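Local coordinates for protein Alpha/beta hydrolase (PDB 3BWX) that is probably a hydrolase of the alpha/beta-hydrolase superfamily, with its substrate not established, and binds calcium ions in the crystal, at residues I175-W178 and L179-A182; N41-D44 and F45-L48; Q215-M218 and W219-F222; S242-T245 and A246-A250. The protein carries 1 engineered substitution. All blocks are in the same frame, centred on the assembly; numbering follows the deposited sequence. Where two conformers were deposited one is given.

Contact 1. Residues I175-W178 and L179-A182; sequences ITQW and LRYA. With EDO (1,2-ethanediol), chain H.
Trp178 and Tyr181 form the aromatic part of this helical contact, an offset edge-to-face pair in which the tryptophan turns its edge to the tyrosine face. The centroids of the six-membered rings are 5.8 Å apart, with planes at 85°, and Trp178 CE3 comes within 4.1 Å of Tyr181 CD2. With its CG anti to the backbone N (chi1 -179°), Tyr181 runs alongside the indole, pointing the same way; Trp173 packs edge-to-face with both rings. A looser apolar touch joins Ile175 CG1 to Leu179 CD1 at 4.3 Å. The backbone beneath is a regular alpha-helix: the amides of Leu179, Arg180, Tyr181 and Ala182 each donate to the carbonyl four residues earlier, and Ala182 N lies 2.9 Å from Trp178 O. Helix 155-166 packs against the side bearing Trp178, Leu179 and Ala182. The polar side chains are linked through small molecules. One water donates to Thr176 OG1 and accepts from Arg180 NH2, bridging i to i+4, while Asp174 OD1 also bonds OG1. An ethanediol, probably from the crystallisation liquor, receives weak bonds from Gln177 NE2 to O2 (3.5 Å) and from Arg180 NH1 to O1 (3.3 Å); Gln177 OE1 pairs with Asp174 N.

Contact 2. Residues N41-D44 and F45-L48; sequences NARD and FEDL. With EDO (1,2-ethanediol), chain G.
Phe45 N donates to Ala42 O over 2.9 Å, the shorter of the two backbone bonds that tie these segments together. The other runs from Glu46 N to Arg43 O at 3.1 Å. Both are i to i+3, and both donors stand well above the plane of the carbonyl they meet, by 46° and 69°, as in a tight 3-10 turn. An Asx turn overlaps its start: Asn41 OD1 accepts from Arg43 N at 2.8 Å, and the same oxygen lies over one face of the Arg43 guanidinium, whose NE bonds Lys183 O and whose NH1 forms a salt bridge with Asp197. The edge of the Phe45 ring meets Ala42 O, 4.0 Å from CD2, with Cys60 and Leu269 around it. Glu46 has CG between its backbone N and carbonyl carbon (chi1 63°), which folds the chain back over Arg43 O; CG is 3.2 Å from that oxygen, and the carboxylate forms a salt bridge with Arg184, as does Asp47. A water donates to Asp44 O and accepts from Leu48 N. The turn leads from the loop after strand 32-35 into helix 46-52, with helix 175-185 against its charged side chains and strands 17-23 and 58-61 touching Ala42.

Contact 3. Residues Q215-M218 and W219-F222; sequences QVDM and WPLF
Asp217 reaches forward to the start of helix 219-225, its CB carrying CG anti to the backbone N (chi1 171°), a torsion that swings the carboxylate toward Trp219 and Pro220. CG itself rests 3.7 Å from Pro220 CD, and the two side chains cross at about a right angle. From there OD1 makes the main bond: it accepts from Trp219 N at 3.0 Å in a capping interaction, with the N-H coming from above the carboxylate plane, 45° out of it. The same oxygen lies in the plane of the indole at its edge, 3.3 Å from Trp219 CD1. OD2, the other branch, is 4.0 Å from Pro220 CD. Met218, a selenomethionine, supplies the next link, since its carbonyl receives a straight bond from Phe222 N (3.0 Å, N-H...O angle 165°) and a weak one from Leu221 N. Its side chain touches Leu221, while Trp219 reaches out to Glu133 through NE1. Pro220 has no N-H to offer, so in this first turn the acceptors serve Trp219, Leu221 and Phe222. A carboxylate facing the amino end of a helix would probably be stabilised in its charged form by the helix dipole.

Contact 4. Residues S242-T245 and A246-A250; sequences SAQT and AAKMA
Four consecutive i to i+4 bonds carry the chain from 242-245 into 246-250: Ala246 N to Ser242 O, Ala247 N to Ala243 O, Lys248 N to Gln244 O, and Met249 N to Thr245 O at 2.9 Å. The Ala246 bond to Ser242 O reaches an N-H...O angle of 168°. Ser242 occupies the N-cap position of this helix, and its OG sits 3.0 Å from Thr245 OG1, which is also bonded to Glu133. The helix is the crossover of a right-handed beta-alpha-beta unit, as in alpha/beta hydrolases, between parallel strands 230-235 and 255-260; Ala246 meets both strands, through Arg234 and Leu257. Met249, a selenomethionine, lies obliquely across Thr245. Its CG comes 3.3 Å from Thr245 O, and its SE is 4.1 Å from Thr245 CG2; the Thr245 methyl, CG2, stands anti to the Thr245 backbone N. The bend at chi3 (88°) then carries the tip of Met249 off the extended line, and the side chain packs on Phe222, Val232 and Leu241. On the outer side the extended chain of Lys248 passes the Gln244 carbonyl, with CG 3.6 Å from Gln244 O, while its stem also touches Trp219.

In the fold
From the N terminus the order is contact 2, contact 1, contact 3, contact 4, each complete before the next begins, so none nests within or crosses another. Each joins segments that follow one another directly, so none closes a long loop: contacts 1 and 4 lie along a helix, contacts 2 and 3 at the entry to one. Contact 2 follows strand 32-35 of the main sheet, and touches contact 1, on helix 175-185, where Arg180 CD comes 4.0 Å from Asp47 OD2. Contacts 3 and 4 form a second pair: helix 219-225 packs on helix 243-250, with Phe222 CZ 3.4 Å from Met249 CB. Contacts 1 and 3 are about 35 Å apart between centres, on opposite sides of the chain's centre.

Contact 1. Residues I175-W178 and L179-A182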
loop_
_atom_site.group_PDB
_atom_site.type_symbol
_atom_site.label_atom_id
_atom_site.label_comp_id
_atom_site.label_asym_id
_atom_site.label_seq_id
_atom_site.Cartn_x
_atom_site.Cartn_y
_atom_site.Cartn_z
ATOM N N ILE A 175 -13.017 11.279 -15.858
ATOM C CA ILE A 175 -12.423 10.200 -16.653
ATOM C C ILE A 175 -10.918 10.220 -16.599
ATOM O O ILE A 175 -10.279 9.185 -16.683
ATOM C CB ILE A 175 -12.955 10.171 -18.131
ATOM C CG1 ILE A 175 -12.531 8.857 -18.841
ATOM C CG2 ILE A 175 -12.519 11.434 -18.872
ATOM C CD1 ILE A 175 -13.015 7.566 -18.159
ATOM N N THR A 176 -10.343 11.414 -16.472
ATOM C CA THR A 176 -8.896 11.514 -16.389
ATOM C C THR A 176 -8.375 10.859 -15.090
ATOM O O THR A 176 -7.329 10.232 -15.087
ATOM C CB THR A 176 -8.348 12.948 -16.594
ATOM O OG1 THR A 176 -8.589 13.779 -15.440
ATOM C CG2 THR A 176 -8.958 13.594 -17.857
ATOM N N GLN A 177 -9.149 11.009 -14.016
ATOM C CA GLN A 177 -8.822 10.368 -12.755
ATOM C C GLN A 177 -8.951 8.837 -12.874
ATOM O O GLN A 177 -8.073 8.100 -12.398
ATOM C CB GLN A 177 -9.640 10.925 -11.597
ATOM C CG GLN A 177 -9.367 12.391 -11.331
ATOM C CD GLN A 177 -10.323 12.956 -10.335
ATOM O OE1 GLN A 177 -11.497 13.238 -10.673
ATOM N NE2 GLN A 177 -9.857 13.090 -9.065
ATOM N N TRP A 178 -10.015 8.325 -13.484
ATOM C CA TRP A 178 -10.090 6.879 -13.711
ATOM C C TRP A 178 -8.955 6.293 -14.567
ATOM O O TRP A 178 -8.501 5.179 -14.334
ATOM C CB TRP A 178 -11.440 6.489 -14.332
ATOM C CG TRP A 178 -12.589 6.616 -13.331
ATOM C CD1 TRP A 178 -13.582 7.530 -13.342
ATOM C CD2 TRP A 178 -12.795 5.791 -12.182
ATOM N NE1 TRP A 178 -14.401 7.344 -12.258
ATOM C CE2 TRP A 178 -13.929 6.301 -11.510
ATOM C CE3 TRP A 178 -12.101 4.713 -11.637
ATOM C CZ2 TRP A 178 -14.424 5.731 -10.328
ATOM C CZ3 TRP A 178 -12.573 4.171 -10.436
ATOM C CH2 TRP A 178 -13.733 4.677 -9.813
ATOM N N LEU A 179 -8.527 7.034 -15.591
ATOM C CA LEU A 179 -7.447 6.578 -16.467
ATOM C C LEU A 179 -6.112 6.552 -15.717
ATOM O O LEU A 179 -5.327 5.613 -15.844
ATOM C CB LEU A 179 -7.363 7.441 -17.726
ATOM C CG LEU A 179 -8.422 7.162 -18.776
ATOM C CD1 LEU A 179 -8.380 8.323 -19.805
ATOM C CD2 LEU A 179 -8.277 5.835 -19.441
ATOM N N ARG A 180 -5.876 7.594 -14.938
ATOM C CA ARG A 180 -4.653 7.680 -14.124
ATOM C C ARG A 180 -4.594 6.476 -13.151
ATOM O O ARG A 180 -3.584 5.809 -12.990
ATOM C CB ARG A 180 -4.629 9.007 -13.332
ATOM C CG ARG A 180 -3.310 9.201 -12.579
ATOM C CD ARG A 180 -3.356 10.342 -11.570
ATOM N NE ARG A 180 -3.619 11.560 -12.255
ATOM C CZ ARG A 180 -4.611 12.434 -12.032
ATOM N NH1 ARG A 180 -5.492 12.366 -11.023
ATOM N NH2 ARG A 180 -4.647 13.478 -12.817
ATOM N N TYR A 181 -5.726 6.203 -12.527
ATOM C CA TYR A 181 -5.838 5.073 -11.630
ATOM C C TYR A 181 -5.622 3.743 -12.360
ATOM O O TYR A 181 -4.962 2.841 -11.820
ATOM C CB TYR A 181 -7.254 5.123 -11.071
ATOM C CG TYR A 181 -7.676 4.074 -10.064
ATOM C CD1 TYR A 181 -7.229 4.135 -8.763
ATOM C CD2 TYR A 181 -8.595 3.101 -10.398
ATOM C CE1 TYR A 181 -7.655 3.216 -7.821
ATOM C CE2 TYR A 181 -9.029 2.178 -9.474
ATOM C CZ TYR A 181 -8.555 2.252 -8.179
ATOM O OH TYR A 181 -8.980 1.340 -7.218
ATOM N N ALA A 182 -6.248 3.573 -13.538
ATOM C CA ALA A 182 -6.181 2.338 -14.332
ATOM C C ALA A 182 -4.706 2.029 -14.593
ATOM O O ALA A 182 -4.284 0.862 -14.441
ATOM C CB ALA A 182 -6.990 2.435 -15.656
HETATM C C1 EDO H . -5.523 9.254 -8.524
HETATM O O1 EDO H . -4.552 10.324 -8.599
HETATM C C2 EDO H . -6.677 9.466 -9.508
HETATM O O2 EDO H . -7.386 10.645 -9.096
HETATM O O HOH W 1 -6.970 14.498 -13.515
#

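Contact 2. Residues N41-D44 and F45-L48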
loop_
_atom_site.group_PDB
_atom_site.type_symbol
_atom_site.label_atom_id
_atom_site.label_comp_id
_atom_site.label_asym_id
_atom_site.label_seq_id
_atom_site.Cartn_x
_atom_site.Cartn_y
_atom_site.Cartn_z
ATOM N N ASN A 41 1.156 -1.941 -6.606
ATOM C CA ASN A 41 2.572 -1.847 -6.945
ATOM C C ASN A 41 3.097 -0.392 -6.708
ATOM O O ASN A 41 2.397 0.505 -6.173
ATOM C CB ASN A 41 2.811 -2.358 -8.384
ATOM C CG ASN A 41 2.139 -1.475 -9.420
ATOM O OD1 ASN A 41 2.582 -0.339 -9.624
ATOM N ND2 ASN A 41 1.033 -1.948 -10.017
ATOM N N ALA A 42 4.352 -0.154 -7.059
ATOM C CA ALA A 42 4.997 1.115 -6.750
ATOM C C ALA A 42 4.279 2.293 -7.402
ATOM O O ALA A 42 4.336 3.440 -6.912
ATOM C CB ALA A 42 6.453 1.096 -7.200
ATOM N N ARG A 43 3.562 2.045 -8.499
ATOM C CA ARG A 43 2.866 3.144 -9.192
ATOM C C ARG A 43 1.767 3.809 -8.378
ATOM O O ARG A 43 1.406 4.938 -8.645
ATOM C CB ARG A 43 2.344 2.744 -10.582
ATOM C CG ARG A 43 3.452 2.258 -11.447
ATOM C CD ARG A 43 3.074 2.088 -12.918
ATOM N NE ARG A 43 1.955 1.198 -13.216
ATOM C CZ ARG A 43 1.991 -0.137 -13.199
ATOM N NH1 ARG A 43 3.048 -0.788 -12.783
ATOM N NH2 ARG A 43 0.895 -0.793 -13.533
ATOM N N ASP A 44 1.273 3.133 -7.344
ATOM C CA ASP A 44 0.272 3.774 -6.453
ATOM C C ASP A 44 0.849 4.991 -5.782
ATOM O O ASP A 44 0.098 5.916 -5.422
ATOM C CB ASP A 44 -0.281 2.815 -5.404
ATOM C CG ASP A 44 -1.529 2.051 -5.886
ATOM O OD1 ASP A 44 -1.931 2.125 -7.079
ATOM O OD2 ASP A 44 -2.129 1.382 -5.050
ATOM N N PHE A 45 2.183 5.032 -5.683
ATOM C CA PHE A 45 2.906 6.154 -5.076
ATOM C C PHE A 45 3.586 7.095 -6.055
ATOM O O PHE A 45 4.403 7.949 -5.675
ATOM C CB PHE A 45 3.926 5.572 -4.088
ATOM C CG PHE A 45 3.292 4.766 -2.994
ATOM C CD1 PHE A 45 2.577 5.397 -1.960
ATOM C CD2 PHE A 45 3.355 3.382 -3.025
ATOM C CE1 PHE A 45 1.961 4.642 -0.965
ATOM C CE2 PHE A 45 2.722 2.647 -2.026
ATOM C CZ PHE A 45 2.045 3.259 -1.022
ATOM N N GLU A 46 3.270 6.980 -7.342
ATOM C CA GLU A 46 4.070 7.666 -8.357
ATOM C C GLU A 46 4.001 9.196 -8.215
ATOM O O GLU A 46 4.944 9.884 -8.610
ATOM C CB GLU A 46 3.629 7.258 -9.772
ATOM C CG GLU A 46 2.190 7.624 -10.152
ATOM C CD GLU A 46 1.658 7.082 -11.489
ATOM O OE1 GLU A 46 2.387 6.282 -12.123
ATOM O OE2 GLU A 46 0.493 7.433 -11.861
ATOM N N ASP A 47 2.851 9.732 -7.784
ATOM C CA ASP A 47 2.719 11.193 -7.563
ATOM C C ASP A 47 3.171 11.618 -6.148
ATOM O O ASP A 47 3.881 12.618 -5.994
ATOM C CB ASP A 47 1.272 11.700 -7.867
ATOM C CG ASP A 47 0.929 11.672 -9.349
ATOM O OD1 ASP A 47 1.804 11.313 -10.158
ATOM O OD2 ASP A 47 -0.226 12.015 -9.696
ATOM N N LEU A 48 2.802 10.832 -5.129
ATOM C CA LEU A 48 3.230 11.177 -3.760
ATOM C C LEU A 48 4.751 11.194 -3.662
ATOM O O LEU A 48 5.332 12.059 -3.061
ATOM C CB LEU A 48 2.671 10.169 -2.765
ATOM C CG LEU A 48 3.050 10.425 -1.313
ATOM C CD1 LEU A 48 2.490 11.747 -0.856
ATOM C CD2 LEU A 48 2.581 9.260 -0.443
HETATM C C1 EDO G . -2.830 13.840 -8.728
HETATM O O1 EDO G . -1.540 13.637 -8.151
HETATM C C2 EDO G . -3.313 15.217 -8.340
HETATM O O2 EDO G . -2.462 16.198 -8.947
HETATM O O HOH W 2 0.710 8.846 -5.849
#

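Contact 3. Residues Q215-M218 and W219-F222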
loop_
_atom_site.group_PDB
_atom_site.type_symbol
_atom_site.label_atom_id
_atom_site.label_comp_id
_atom_site.label_asym_id
_atom_site.label_seq_id
_atom_site.Cartn_x
_atom_site.Cartn_y
_atom_site.Cartn_z
ATOM N N GLN A 215 -4.703 -14.332 12.304
ATOM C CA GLN A 215 -5.716 -14.854 13.244
ATOM C C GLN A 215 -5.346 -14.472 14.690
ATOM O O GLN A 215 -5.081 -15.321 15.541
ATOM C CB GLN A 215 -5.873 -16.378 13.076
ATOM N N VAL A 216 -5.359 -13.166 14.946
ATOM C CA VAL A 216 -4.835 -12.591 16.180
ATOM C C VAL A 216 -5.576 -11.264 16.392
ATOM O O VAL A 216 -5.976 -10.603 15.424
ATOM C CB VAL A 216 -3.296 -12.344 16.061
ATOM C CG1 VAL A 216 -2.984 -11.067 15.245
ATOM C CG2 VAL A 216 -2.600 -12.307 17.453
ATOM N N ASP A 217 -5.789 -10.903 17.649
ATOM C CA ASP A 217 -6.261 -9.569 18.001
ATOM C C ASP A 217 -5.143 -8.642 17.543
ATOM O O ASP A 217 -4.003 -8.781 18.000
ATOM C CB ASP A 217 -6.504 -9.522 19.510
ATOM C CG ASP A 217 -6.785 -8.140 20.049
ATOM O OD1 ASP A 217 -6.966 -7.146 19.284
ATOM O OD2 ASP A 217 -6.831 -8.085 21.295
HETATM N N MSE A 218 -5.447 -7.744 16.599
HETATM C CA MSE A 218 -4.427 -6.805 16.087
HETATM C C MSE A 218 -4.309 -5.487 16.807
HETATM O O MSE A 218 -3.400 -4.706 16.506
HETATM C CB MSE A 218 -4.608 -6.563 14.604
HETATM C CG MSE A 218 -4.414 -7.859 13.826
HETATM SE SE MSE A 218 -4.405 -7.496 11.959
HETATM C CE MSE A 218 -6.288 -7.006 11.746
ATOM N N TRP A 219 -5.141 -5.263 17.808
ATOM C CA TRP A 219 -4.970 -4.055 18.619
ATOM C C TRP A 219 -3.559 -3.903 19.219
ATOM O O TRP A 219 -3.028 -2.794 19.227
ATOM C CB TRP A 219 -6.068 -3.977 19.655
ATOM C CG TRP A 219 -7.325 -3.467 19.059
ATOM C CD1 TRP A 219 -8.441 -4.183 18.774
ATOM C CD2 TRP A 219 -7.581 -2.131 18.639
ATOM N NE1 TRP A 219 -9.392 -3.367 18.216
ATOM C CE2 TRP A 219 -8.891 -2.095 18.129
ATOM C CE3 TRP A 219 -6.845 -0.955 18.675
ATOM C CZ2 TRP A 219 -9.477 -0.909 17.649
ATOM C CZ3 TRP A 219 -7.417 0.221 18.189
ATOM C CH2 TRP A 219 -8.722 0.237 17.695
ATOM N N PRO A 220 -2.960 -5.000 19.722
ATOM C CA PRO A 220 -1.588 -4.883 20.232
ATOM C C PRO A 220 -0.578 -4.418 19.206
ATOM O O PRO A 220 0.326 -3.679 19.548
ATOM C CB PRO A 220 -1.271 -6.332 20.675
ATOM C CG PRO A 220 -2.596 -6.870 21.079
ATOM C CD PRO A 220 -3.510 -6.340 20.000
ATOM N N LEU A 221 -0.743 -4.823 17.950
ATOM C CA LEU A 221 0.158 -4.397 16.877
ATOM C C LEU A 221 -0.079 -2.888 16.584
ATOM O O LEU A 221 0.853 -2.106 16.409
ATOM C CB LEU A 221 -0.047 -5.235 15.614
ATOM C CG LEU A 221 0.219 -6.730 15.737
ATOM C CD1 LEU A 221 -0.236 -7.402 14.454
ATOM C CD2 LEU A 221 1.688 -7.003 15.947
ATOM N N PHE A 222 -1.327 -2.471 16.570
ATOM C CA PHE A 222 -1.613 -1.061 16.380
ATOM C C PHE A 222 -1.017 -0.244 17.501
ATOM O O PHE A 222 -0.369 0.781 17.311
ATOM C CB PHE A 222 -3.132 -0.825 16.307
ATOM C CG PHE A 222 -3.490 0.634 16.362
ATOM C CD1 PHE A 222 -3.359 1.458 15.240
ATOM C CD2 PHE A 222 -3.867 1.224 17.556
ATOM C CE1 PHE A 222 -3.554 2.832 15.327
ATOM C CE2 PHE A 222 -4.050 2.597 17.630
ATOM C CZ PHE A 222 -3.940 3.383 16.523
#

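Contact 4. Residues S242-T245 and A246-A250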
loop_
_atom_site.group_PDB
_atom_site.type_symbol
_atom_site.label_atom_id
_atom_site.label_comp_id
_atom_site.label_asym_id
_atom_site.label_seq_id
_atom_site.Cartn_x
_atom_site.Cartn_y
_atom_site.Cartn_z
ATOM N N SER A 242 -13.925 1.197 9.628
ATOM C CA SER A 242 -15.095 1.886 10.116
ATOM C C SER A 242 -14.735 3.199 10.833
ATOM O O SER A 242 -13.605 3.359 11.352
ATOM C CB SER A 242 -15.892 0.963 11.044
ATOM O OG SER A 242 -15.322 0.887 12.348
ATOM N N ALA A 243 -15.681 4.146 10.835
ATOM C CA ALA A 243 -15.491 5.382 11.588
ATOM C C ALA A 243 -15.243 5.114 13.071
ATOM O O ALA A 243 -14.413 5.777 13.715
ATOM C CB ALA A 243 -16.678 6.344 11.397
ATOM N N GLN A 244 -15.947 4.115 13.599
ATOM C CA GLN A 244 -15.805 3.737 14.990
ATOM C C GLN A 244 -14.387 3.254 15.331
ATOM O O GLN A 244 -13.795 3.680 16.320
ATOM C CB GLN A 244 -16.852 2.667 15.361
ATOM C CG GLN A 244 -17.204 2.734 16.820
ATOM C CD GLN A 244 -18.139 1.620 17.319
ATOM O OE1 GLN A 244 -19.084 1.216 16.652
ATOM N NE2 GLN A 244 -17.862 1.136 18.518
ATOM N N THR A 245 -13.845 2.363 14.510
ATOM C CA THR A 245 -12.492 1.839 14.726
ATOM C C THR A 245 -11.437 2.951 14.620
ATOM O O THR A 245 -10.488 3.049 15.426
ATOM C CB THR A 245 -12.192 0.719 13.704
ATOM O OG1 THR A 245 -13.110 -0.384 13.898
ATOM C CG2 THR A 245 -10.764 0.243 13.843
ATOM N N ALA A 246 -11.611 3.804 13.621
ATOM C CA ALA A 246 -10.731 4.981 13.431
ATOM C C ALA A 246 -10.754 5.919 14.631
ATOM O O ALA A 246 -9.720 6.379 15.052
ATOM C CB ALA A 246 -11.051 5.729 12.123
ATOM N N ALA A 247 -11.928 6.189 15.199
ATOM C CA ALA A 247 -12.002 7.056 16.399
ATOM C C ALA A 247 -11.314 6.380 17.601
ATOM O O ALA A 247 -10.622 7.049 18.354
ATOM C CB ALA A 247 -13.434 7.440 16.733
ATOM N N LYS A 248 -11.441 5.062 17.733
ATOM C CA LYS A 248 -10.665 4.325 18.744
ATOM C C LYS A 248 -9.152 4.441 18.537
ATOM O O LYS A 248 -8.420 4.680 19.473
ATOM C CB LYS A 248 -11.128 2.871 18.839
ATOM C CG LYS A 248 -12.481 2.699 19.489
ATOM C CD LYS A 248 -13.052 1.339 19.154
ATOM C CE LYS A 248 -14.287 1.024 20.016
ATOM N NZ LYS A 248 -14.755 -0.368 19.763
HETATM N N MSE A 249 -8.695 4.294 17.291
HETATM C CA MSE A 249 -7.285 4.526 16.953
HETATM C C MSE A 249 -6.844 5.946 17.358
HETATM O O MSE A 249 -5.796 6.149 18.016
HETATM C CB MSE A 249 -7.058 4.262 15.446
HETATM C CG MSE A 249 -7.236 2.804 15.052
HETATM SE SE MSE A 249 -7.538 2.615 13.157
HETATM C CE MSE A 249 -5.704 2.497 12.540
ATOM N N ALA A 250 -7.644 6.953 16.981
ATOM C CA ALA A 250 -7.325 8.341 17.252
ATOM C C ALA A 250 -7.277 8.693 18.716
ATOM O O ALA A 250 -6.702 9.729 19.067
ATOM C CB ALA A 250 -8.307 9.252 16.534
#